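PDB 6XSX: ZmpA Glycopeptidase from Clostridium perfringens, which acts as a glycopeptidase, probably cleaving the polypeptide of glycosylated proteins through this M60 metalloprotease catalytic module of a much longer protein. Local coordinates for residues T186-T191 and G268-V273; S242-L247 and T260-A265; A353-L358 and E404-H409. All blocks are in the same frame, centred on the assembly; numbering follows the deposited sequence.

Contact 1 (T186-T191 and G268-V273); sequences TLVNVT and GGALGV
Val-188 and Val-190 project from the same face of strand 186-190 toward Ala-270 and Leu-271 of the helix. The two valines stand side by side and their methyls form a low ridge. Ala-270 CB sits in the shallow dip where they meet, 4.1 Å from Val-188 CG1 and 4.3 Å from Val-190 CG1. Leu-271 comes in beside it from the helix flank. Its CD2 methyl lies 3.9 Å from Val-190 CG2 and 4.2 Å from Val-188 CG1, so one leucine branch rests on both valines. Of the two valines, CD1 reaches only Val-190. Val-190 spreads its two methyls over both partners. With chi1 at -69°, CG2 sits between the backbone N and the carbonyl carbon and faces Leu-271, while CG1 turns to Ala-270. The axes of the short segments pass at 8.9 Å and run at 151° to each other; the small alanine side chain is consistent with this spacing. The contact is wholly apolar and buried. The helix ends just beyond it in a Schellman motif at Val-273. This is a helix laid on one face of a mixed sheet. Helix 192-202 also packs here, with Tyr-194, Trp-198 and Tyr-199 against Leu-271 and Ala-195 against Val-190. Phe-262 of strand 259-262 touches both Val-190 and Ala-270.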
loop_
_atom_site.group_PDB
_atom_site.type_symbol
_atom_site.label_atom_id
_atom_site.label_comp_id
_atom_site.label_asym_id
_atom_site.label_seq_id
_atom_site.Cartn_x
_atom_site.Cartn_y
_atom_site.Cartn_z
ATOM N N THR A 186 7.489 4.377 11.633
ATOM C CA THR A 186 8.112 3.380 10.771
ATOM C C THR A 186 9.568 3.118 11.136
ATOM O O THR A 186 10.204 3.888 11.874
ATOM C CB THR A 186 8.039 3.743 9.279
ATOM O OG1 THR A 186 9.146 4.599 8.989
ATOM C CG2 THR A 186 6.734 4.391 8.859
ATOM N N LEU A 187 10.065 2.012 10.570
ATOM C CA LEU A 187 11.475 1.653 10.537
ATOM C C LEU A 187 11.861 1.335 9.093
ATOM O O LEU A 187 11.153 0.611 8.386
ATOM C CB LEU A 187 11.745 0.460 11.470
ATOM C CG LEU A 187 13.102 -0.238 11.308
ATOM C CD1 LEU A 187 14.260 0.734 11.509
ATOM C CD2 LEU A 187 13.237 -1.427 12.256
ATOM N N VAL A 188 12.970 1.937 8.653
ATOM C CA VAL A 188 13.602 1.571 7.395
ATOM C C VAL A 188 14.983 1.001 7.725
ATOM O O VAL A 188 15.833 1.699 8.275
ATOM C CB VAL A 188 13.697 2.778 6.435
ATOM C CG1 VAL A 188 14.549 2.473 5.210
ATOM C CG2 VAL A 188 12.324 3.287 6.011
ATOM N N ASN A 189 15.184 -0.272 7.361
ATOM C CA ASN A 189 16.372 -1.046 7.682
ATOM C C ASN A 189 17.085 -1.410 6.381
ATOM O O ASN A 189 16.522 -2.144 5.566
ATOM C CB ASN A 189 15.978 -2.304 8.465
ATOM C CG ASN A 189 17.095 -3.318 8.605
ATOM O OD1 ASN A 189 17.188 -4.263 7.817
ATOM N ND2 ASN A 189 17.939 -3.131 9.609
ATOM N N VAL A 190 18.322 -0.907 6.219
ATOM C CA VAL A 190 19.159 -1.129 5.046
ATOM C C VAL A 190 20.597 -1.360 5.518
ATOM O O VAL A 190 20.848 -1.392 6.722
ATOM C CB VAL A 190 19.119 0.075 4.080
ATOM C CG1 VAL A 190 17.774 0.243 3.385
ATOM C CG2 VAL A 190 19.546 1.369 4.770
ATOM N N THR A 191 21.541 -1.508 4.572
ATOM C CA THR A 191 22.952 -1.605 4.937
ATOM C C THR A 191 23.535 -0.208 5.131
ATOM O O THR A 191 23.086 0.753 4.502
ATOM C CB THR A 191 23.812 -2.329 3.887
ATOM O OG1 THR A 191 23.890 -1.569 2.677
ATOM C CG2 THR A 191 23.373 -3.748 3.593
ATOM N N GLY A 268 17.770 1.943 -2.264
ATOM C CA GLY A 268 17.547 3.343 -2.607
ATOM C C GLY A 268 16.067 3.719 -2.658
ATOM O O GLY A 268 15.685 4.799 -2.201
ATOM N N GLY A 269 15.238 2.823 -3.213
ATOM C CA GLY A 269 13.791 2.988 -3.165
ATOM C C GLY A 269 13.289 3.151 -1.728
ATOM O O GLY A 269 12.433 3.996 -1.446
ATOM N N ALA A 270 13.851 2.339 -0.822
ATOM C CA ALA A 270 13.472 2.337 0.581
ATOM C C ALA A 270 13.836 3.675 1.231
ATOM O O ALA A 270 13.008 4.271 1.922
ATOM C CB ALA A 270 14.123 1.172 1.299
ATOM N N LEU A 271 15.077 4.124 1.011
ATOM C CA LEU A 271 15.595 5.338 1.624
ATOM C C LEU A 271 14.905 6.565 1.035
ATOM O O LEU A 271 14.676 7.549 1.739
ATOM C CB LEU A 271 17.114 5.392 1.429
ATOM C CG LEU A 271 17.910 4.389 2.269
ATOM C CD1 LEU A 271 19.379 4.370 1.873
ATOM C CD2 LEU A 271 17.771 4.688 3.759
ATOM N N GLY A 272 14.581 6.488 -0.256
ATOM C CA GLY A 272 13.844 7.534 -0.950
ATOM C C GLY A 272 12.347 7.508 -0.648
ATOM O O GLY A 272 11.639 8.449 -0.987
ATOM N N VAL A 273 11.874 6.447 0.020
ATOM C CA VAL A 273 10.459 6.287 0.326
ATOM C C VAL A 273 9.647 6.287 -0.973
ATOM O O VAL A 273 8.668 7.020 -1.129
ATOM C CB VAL A 273 9.969 7.331 1.350
ATOM C CG1 VAL A 273 8.590 6.980 1.881
ATOM C CG2 VAL A 273 10.941 7.466 2.517
#

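Contact 2 (S242-L247 and T260-A265); sequences SMLKWL and TGFNKA. With EDO (1,2-ethanediol), chain H.
Ser-242 to Leu-244 and Thr-260 to Phe-262 pair as parallel strands, in register Ser-242 with Thr-260, Met-243 with Gly-261 and Leu-244 with Phe-262. Their directions are turned 30° against each other. Three backbone hydrogen bonds join them: Met-243 N to Thr-260 O (2.8 Å), Phe-262 N to Met-243 O (3.1 Å) and Lys-245 N to Phe-262 O (2.8 Å). CA-H...O contacts, such as Ser-242 CA to Thr-260 O, add to the ladder. The Phe-262 ring folds back over its neighbour strand. Its CG lies between the backbone N and the carbonyl carbon (chi1 52°), which lays one ring face on the Met-243 to Leu-244 peptide. Met-243 O stands 3.4 Å above the plane of the Phe-262 ring, over its centre. The same oxygen accepts from Phe-262 N, so backbone and ring of one residue both meet it. Ser-242 CB meets the ring edge in plane, 3.7 Å from Phe-262 CE2. These strands belong to the mixed sheet of the M60 domain. The face with Phe-262 looks toward helix 267-272. Thr-260, on the same face, touches residues of an HExxH sequence, consistent with the zinc-binding helix of such peptidases, although no metal is bound there here. Leu-244 reaches past the strand end, its CD1 3.6 Å from Lys-264 CA. On the opposite face, where Gly-261 has no side chain, the extended Lys-245 chain lies with its CD 3.8 Å from Gly-261 CA, and its NZ goes on to Asn-86. Leu-247 CD1 also packs on the Gly-261 backbone. The Asn-263 amide comes up against the Leu-247 backbone; its ND2 bonds Asp-248, and its OD1 accepts from Lys-264 N and Arg-111. Ser-242 OG hydrogen-bonds O2 of a 1,2-ethanediol at 3.0 Å, probably from the crystallisation liquor and also held by Asp-274 O.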
loop_
_atom_site.group_PDB
_atom_site.type_symbol
_atom_site.label_atom_id
_atom_site.label_comp_id
_atom_site.label_asym_id
_atom_site.label_seq_id
_atom_site.Cartn_x
_atom_site.Cartn_y
_atom_site.Cartn_z
ATOM N N SER A 242 9.994 -1.624 6.896
ATOM C CA SER A 242 10.545 -2.017 5.605
ATOM C C SER A 242 12.004 -2.416 5.808
ATOM O O SER A 242 12.791 -1.636 6.337
ATOM C CB SER A 242 10.434 -0.904 4.588
ATOM O OG SER A 242 9.149 -0.308 4.642
ATOM N N MET A 243 12.363 -3.639 5.418
ATOM C CA MET A 243 13.714 -4.110 5.682
ATOM C C MET A 243 14.275 -4.834 4.460
ATOM O O MET A 243 13.532 -5.380 3.643
ATOM C CB MET A 243 13.751 -5.049 6.895
ATOM C CG MET A 243 12.936 -6.309 6.705
ATOM S SD MET A 243 13.350 -7.637 7.870
ATOM C CE MET A 243 12.428 -7.127 9.319
ATOM N N LEU A 244 15.606 -4.800 4.352
ATOM C CA LEU A 244 16.342 -5.535 3.348
ATOM C C LEU A 244 16.129 -7.023 3.600
ATOM O O LEU A 244 16.252 -7.486 4.734
ATOM C CB LEU A 244 17.818 -5.154 3.502
ATOM C CG LEU A 244 18.813 -5.917 2.632
ATOM C CD1 LEU A 244 18.508 -5.701 1.154
ATOM C CD2 LEU A 244 20.238 -5.484 2.958
ATOM N N LYS A 245 15.805 -7.755 2.531
ATOM C CA LYS A 245 15.676 -9.200 2.610
ATOM C C LYS A 245 16.345 -9.820 1.389
ATOM O O LYS A 245 16.497 -9.175 0.353
ATOM C CB LYS A 245 14.201 -9.602 2.628
ATOM C CG LYS A 245 13.426 -9.288 3.895
ATOM C CD LYS A 245 12.090 -10.007 3.908
ATOM C CE LYS A 245 11.178 -9.529 5.015
ATOM N NZ LYS A 245 9.951 -10.352 5.061
ATOM N N TRP A 246 16.714 -11.095 1.518
ATOM C CA TRP A 246 17.309 -11.812 0.406
ATOM C C TRP A 246 16.179 -12.446 -0.402
ATOM O O TRP A 246 15.649 -13.480 -0.013
ATOM C CB TRP A 246 18.303 -12.851 0.947
ATOM C CG TRP A 246 18.920 -13.745 -0.085
ATOM C CD1 TRP A 246 19.339 -13.393 -1.336
ATOM C CD2 TRP A 246 19.242 -15.141 0.067
ATOM N NE1 TRP A 246 19.870 -14.477 -1.981
ATOM C CE2 TRP A 246 19.836 -15.560 -1.141
ATOM C CE3 TRP A 246 19.085 -16.077 1.099
ATOM C CZ2 TRP A 246 20.252 -16.878 -1.344
ATOM C CZ3 TRP A 246 19.504 -17.376 0.902
ATOM C CH2 TRP A 246 20.080 -17.772 -0.308
ATOM N N LEU A 247 15.794 -11.805 -1.512
ATOM C CA LEU A 247 14.572 -12.212 -2.189
ATOM C C LEU A 247 14.872 -12.735 -3.591
ATOM O O LEU A 247 13.953 -12.892 -4.392
ATOM C CB LEU A 247 13.609 -11.020 -2.238
ATOM C CG LEU A 247 13.206 -10.447 -0.881
ATOM C CD1 LEU A 247 12.187 -9.323 -1.046
ATOM C CD2 LEU A 247 12.648 -11.545 0.014
ATOM N N THR A 260 7.426 -4.814 5.186
ATOM C CA THR A 260 7.739 -4.888 3.766
ATOM C C THR A 260 9.191 -5.338 3.589
ATOM O O THR A 260 10.111 -4.765 4.172
ATOM C CB THR A 260 7.534 -3.538 3.061
ATOM O OG1 THR A 260 6.132 -3.278 2.974
ATOM C CG2 THR A 260 8.168 -3.491 1.685
ATOM N N GLY A 261 9.388 -6.390 2.794
ATOM C CA GLY A 261 10.727 -6.823 2.426
ATOM C C GLY A 261 11.058 -6.311 1.030
ATOM O O GLY A 261 10.174 -6.267 0.183
ATOM N N PHE A 262 12.307 -5.877 0.826
ATOM C CA PHE A 262 12.790 -5.444 -0.477
ATOM C C PHE A 262 14.194 -6.017 -0.659
ATOM O O PHE A 262 14.896 -6.258 0.321
ATOM C CB PHE A 262 12.785 -3.915 -0.590
ATOM C CG PHE A 262 13.493 -3.209 0.542
ATOM C CD1 PHE A 262 14.884 -3.168 0.605
ATOM C CD2 PHE A 262 12.770 -2.616 1.570
ATOM C CE1 PHE A 262 15.528 -2.552 1.671
ATOM C CE2 PHE A 262 13.415 -1.973 2.621
ATOM C CZ PHE A 262 14.793 -1.955 2.681
ATOM N N ASN A 263 14.599 -6.219 -1.914
ATOM C CA ASN A 263 15.886 -6.822 -2.218
ATOM C C ASN A 263 16.961 -5.733 -2.240
ATOM O O ASN A 263 16.647 -4.543 -2.148
ATOM C CB ASN A 263 15.819 -7.618 -3.529
ATOM C CG ASN A 263 16.736 -8.828 -3.564
ATOM O OD1 ASN A 263 17.679 -8.953 -2.773
ATOM N ND2 ASN A 263 16.460 -9.737 -4.488
ATOM N N LYS A 264 18.220 -6.168 -2.416
ATOM C CA LYS A 264 19.416 -5.342 -2.315
ATOM C C LYS A 264 19.315 -4.100 -3.197
ATOM O O LYS A 264 19.670 -3.001 -2.768
ATOM C CB LYS A 264 20.658 -6.152 -2.716
ATOM C CG LYS A 264 21.996 -5.492 -2.405
ATOM C CD LYS A 264 23.189 -6.102 -3.134
ATOM C CE LYS A 264 23.808 -7.271 -2.405
ATOM N NZ LYS A 264 24.720 -8.049 -3.282
ATOM N N ALA A 265 18.861 -4.289 -4.443
ATOM C CA ALA A 265 18.904 -3.220 -5.428
ATOM C C ALA A 265 17.874 -2.144 -5.094
ATOM O O ALA A 265 17.917 -1.058 -5.662
ATOM C CB ALA A 265 18.700 -3.766 -6.825
HETATM C C1 EDO H . 7.220 3.004 1.010
HETATM O O1 EDO H . 8.567 3.273 0.601
HETATM C C2 EDO H . 7.010 2.251 2.286
HETATM O O2 EDO H . 7.703 1.004 2.395
#

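Contact 3 (A353-L358 and E404-H409); sequences APLWQL and EHFERH
His-405 and His-409, at the end of helix 403-408, make the polar links to Pro-354 and Gln-357 of helix 347-361. These helices of the catalytic module's helical part pack with their short segments at 139°. His-405 NE2 donates to Pro-354 O at 3.0 Å, nearly straight (171°) and in the ring plane. Pro-354 lies at a kink in its helix, and its carbonyl also accepts a weak bond from Leu-358 N. His-409 NE2 donates to Gln-357 OE1 at 2.6 Å, a short and clearly bent bond (139°). The oxygen is near the ring plane, but the donor stands above the amide plane, which is nearly perpendicular to the ring. Gln-357 NE2 bonds Ala-434 O and Trp-432 O, which fixes the amide with OE1 toward the histidine. CH-pi contacts cover faces of the same two histidines: Pro-354 CB sits 3.8 Å from the His-409 centroid and Leu-358 CD2 4.0 Å from that of His-405. Apolar packing centres on Phe-406. Pro-354 CB lies 3.7 Å from Phe-406 CE1, and Leu-355 CD2 meets the ring edge. Val-391 and Ala-394 of helix 383-398 back it. Both imidazoles would need a proton on NE2, and bonding and packing alike fix their rotation.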
loop_
_atom_site.group_PDB
_atom_site.type_symbol
_atom_site.label_atom_id
_atom_site.label_comp_id
_atom_site.label_asym_id
_atom_site.label_seq_id
_atom_site.Cartn_x
_atom_site.Cartn_y
_atom_site.Cartn_z
ATOM N N ALA A 353 -11.125 -3.544 -10.691
ATOM C CA ALA A 353 -11.524 -2.470 -11.597
ATOM C C ALA A 353 -12.819 -1.777 -11.156
ATOM O O ALA A 353 -12.847 -0.548 -11.067
ATOM C CB ALA A 353 -11.612 -2.965 -13.024
ATOM N N PRO A 354 -13.932 -2.502 -10.885
ATOM C CA PRO A 354 -15.193 -1.852 -10.518
ATOM C C PRO A 354 -15.118 -0.966 -9.273
ATOM O O PRO A 354 -15.844 0.026 -9.163
ATOM C CB PRO A 354 -16.155 -3.033 -10.275
ATOM C CG PRO A 354 -15.239 -4.222 -10.033
ATOM C CD PRO A 354 -14.060 -3.969 -10.947
ATOM N N LEU A 355 -14.250 -1.360 -8.335
ATOM C CA LEU A 355 -14.069 -0.655 -7.075
ATOM C C LEU A 355 -13.205 0.580 -7.314
ATOM O O LEU A 355 -13.471 1.645 -6.763
ATOM C CB LEU A 355 -13.419 -1.594 -6.051
ATOM C CG LEU A 355 -14.293 -2.772 -5.601
ATOM C CD1 LEU A 355 -13.490 -3.768 -4.774
ATOM C CD2 LEU A 355 -15.507 -2.300 -4.823
ATOM N N TRP A 356 -12.164 0.420 -8.134
ATOM C CA TRP A 356 -11.296 1.529 -8.492
ATOM C C TRP A 356 -12.099 2.633 -9.189
ATOM O O TRP A 356 -11.911 3.819 -8.910
ATOM C CB TRP A 356 -10.119 1.034 -9.343
ATOM C CG TRP A 356 -9.183 2.130 -9.757
ATOM C CD1 TRP A 356 -8.848 2.491 -11.029
ATOM C CD2 TRP A 356 -8.483 3.037 -8.885
ATOM N NE1 TRP A 356 -7.961 3.534 -11.008
ATOM C CE2 TRP A 356 -7.734 3.904 -9.709
ATOM C CE3 TRP A 356 -8.408 3.201 -7.494
ATOM C CZ2 TRP A 356 -6.927 4.916 -9.186
ATOM C CZ3 TRP A 356 -7.613 4.207 -6.977
ATOM C CH2 TRP A 356 -6.881 5.051 -7.815
ATOM N N GLN A 357 -13.000 2.229 -10.094
ATOM C CA GLN A 357 -13.855 3.156 -10.825
ATOM C C GLN A 357 -14.705 3.991 -9.868
ATOM O O GLN A 357 -14.847 5.197 -10.067
ATOM C CB GLN A 357 -14.769 2.408 -11.795
ATOM C CG GLN A 357 -14.033 1.798 -12.975
ATOM C CD GLN A 357 -14.982 1.195 -13.978
ATOM O OE1 GLN A 357 -15.896 0.456 -13.625
ATOM N NE2 GLN A 357 -14.763 1.509 -15.249
ATOM N N LEU A 358 -15.295 3.340 -8.856
ATOM C CA LEU A 358 -16.100 4.043 -7.865
ATOM C C LEU A 358 -15.239 5.042 -7.096
ATOM O O LEU A 358 -15.736 6.094 -6.709
ATOM C CB LEU A 358 -16.778 3.046 -6.916
ATOM C CG LEU A 358 -17.786 2.093 -7.565
ATOM C CD1 LEU A 358 -18.310 1.062 -6.567
ATOM C CD2 LEU A 358 -18.943 2.848 -8.212
ATOM N N GLU A 404 -26.160 -3.108 -11.319
ATOM C CA GLU A 404 -25.868 -3.066 -12.743
ATOM C C GLU A 404 -24.372 -2.828 -12.975
ATOM O O GLU A 404 -23.756 -3.504 -13.805
ATOM C CB GLU A 404 -26.751 -2.032 -13.449
ATOM C CG GLU A 404 -26.358 -1.813 -14.899
ATOM C CD GLU A 404 -27.258 -0.870 -15.674
ATOM O OE1 GLU A 404 -27.024 -0.700 -16.886
ATOM O OE2 GLU A 404 -28.188 -0.303 -15.060
ATOM N N HIS A 405 -23.797 -1.868 -12.233
ATOM C CA HIS A 405 -22.380 -1.527 -12.320
ATOM C C HIS A 405 -21.518 -2.789 -12.219
ATOM O O HIS A 405 -20.652 -3.037 -13.059
ATOM C CB HIS A 405 -22.019 -0.491 -11.233
ATOM C CG HIS A 405 -20.568 -0.134 -11.186
ATOM N ND1 HIS A 405 -19.981 0.708 -12.112
ATOM C CD2 HIS A 405 -19.586 -0.504 -10.334
ATOM C CE1 HIS A 405 -18.696 0.835 -11.834
ATOM N NE2 HIS A 405 -18.430 0.109 -10.741
ATOM N N PHE A 406 -21.773 -3.590 -11.181
ATOM C CA PHE A 406 -20.971 -4.772 -10.926
ATOM C C PHE A 406 -21.292 -5.884 -11.926
ATOM O O PHE A 406 -20.379 -6.565 -12.397
ATOM C CB PHE A 406 -21.112 -5.210 -9.470
ATOM C CG PHE A 406 -20.308 -4.398 -8.481
ATOM C CD1 PHE A 406 -18.960 -4.659 -8.276
ATOM C CD2 PHE A 406 -20.907 -3.394 -7.730
ATOM C CE1 PHE A 406 -18.229 -3.923 -7.353
ATOM C CE2 PHE A 406 -20.177 -2.658 -6.806
ATOM C CZ PHE A 406 -18.836 -2.925 -6.619
ATOM N N GLU A 407 -22.576 -6.069 -12.271
ATOM C CA GLU A 407 -22.883 -7.126 -13.225
ATOM C C GLU A 407 -22.322 -6.798 -14.614
ATOM O O GLU A 407 -22.022 -7.713 -15.381
ATOM C CB GLU A 407 -24.315 -7.665 -13.107
ATOM C CG GLU A 407 -25.382 -6.881 -13.833
ATOM C CD GLU A 407 -26.815 -7.297 -13.519
ATOM O OE1 GLU A 407 -27.684 -6.404 -13.491
ATOM O OE2 GLU A 407 -27.069 -8.506 -13.302
ATOM N N ARG A 408 -22.093 -5.506 -14.911
ATOM C CA ARG A 408 -21.520 -5.149 -16.204
ATOM C C ARG A 408 -20.050 -5.565 -16.288
ATOM O O ARG A 408 -19.519 -5.741 -17.378
ATOM C CB ARG A 408 -21.713 -3.663 -16.511
ATOM C CG ARG A 408 -23.130 -3.305 -16.932
ATOM C CD ARG A 408 -23.167 -1.882 -17.446
ATOM N NE ARG A 408 -24.463 -1.600 -18.032
ATOM C CZ ARG A 408 -24.727 -1.622 -19.335
ATOM N NH1 ARG A 408 -23.776 -1.913 -20.216
ATOM N NH2 ARG A 408 -25.955 -1.358 -19.748
ATOM N N HIS A 409 -19.399 -5.726 -15.131
ATOM C CA HIS A 409 -18.018 -6.184 -15.065
ATOM C C HIS A 409 -17.948 -7.710 -15.155
ATOM O O HIS A 409 -16.853 -8.284 -15.154
ATOM C CB HIS A 409 -17.351 -5.663 -13.784
ATOM C CG HIS A 409 -16.883 -4.251 -13.893
ATOM N ND1 HIS A 409 -15.602 -3.930 -14.300
ATOM C CD2 HIS A 409 -17.516 -3.077 -13.668
ATOM C CE1 HIS A 409 -15.461 -2.619 -14.304
ATOM N NE2 HIS A 409 -16.623 -2.070 -13.923
#

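How the contacts relate
All three contacts are largely buried, but they differ in place and chemistry. Contacts 1 and 2 share one mixed sheet, in which strands 186-190 and 240-244 are neighbours. They touch directly: Leu-187 O probably accepts from Ser-242 N. Phe-262 CZ packs on Ala-270 CB, and strand 259-262 is followed in the chain by helix 267-272. Contact 1 is apolar packing on a sheet face, while contact 2 adds backbone pairing within the sheet and runs out to exposed Lys-264. Contact 3 lies on the other side of the chain's centre, about 36 Å from contact 1 between centres. It joins two helices and the residue following one of them, and histidine side chains donate both hydrogen bonds across it.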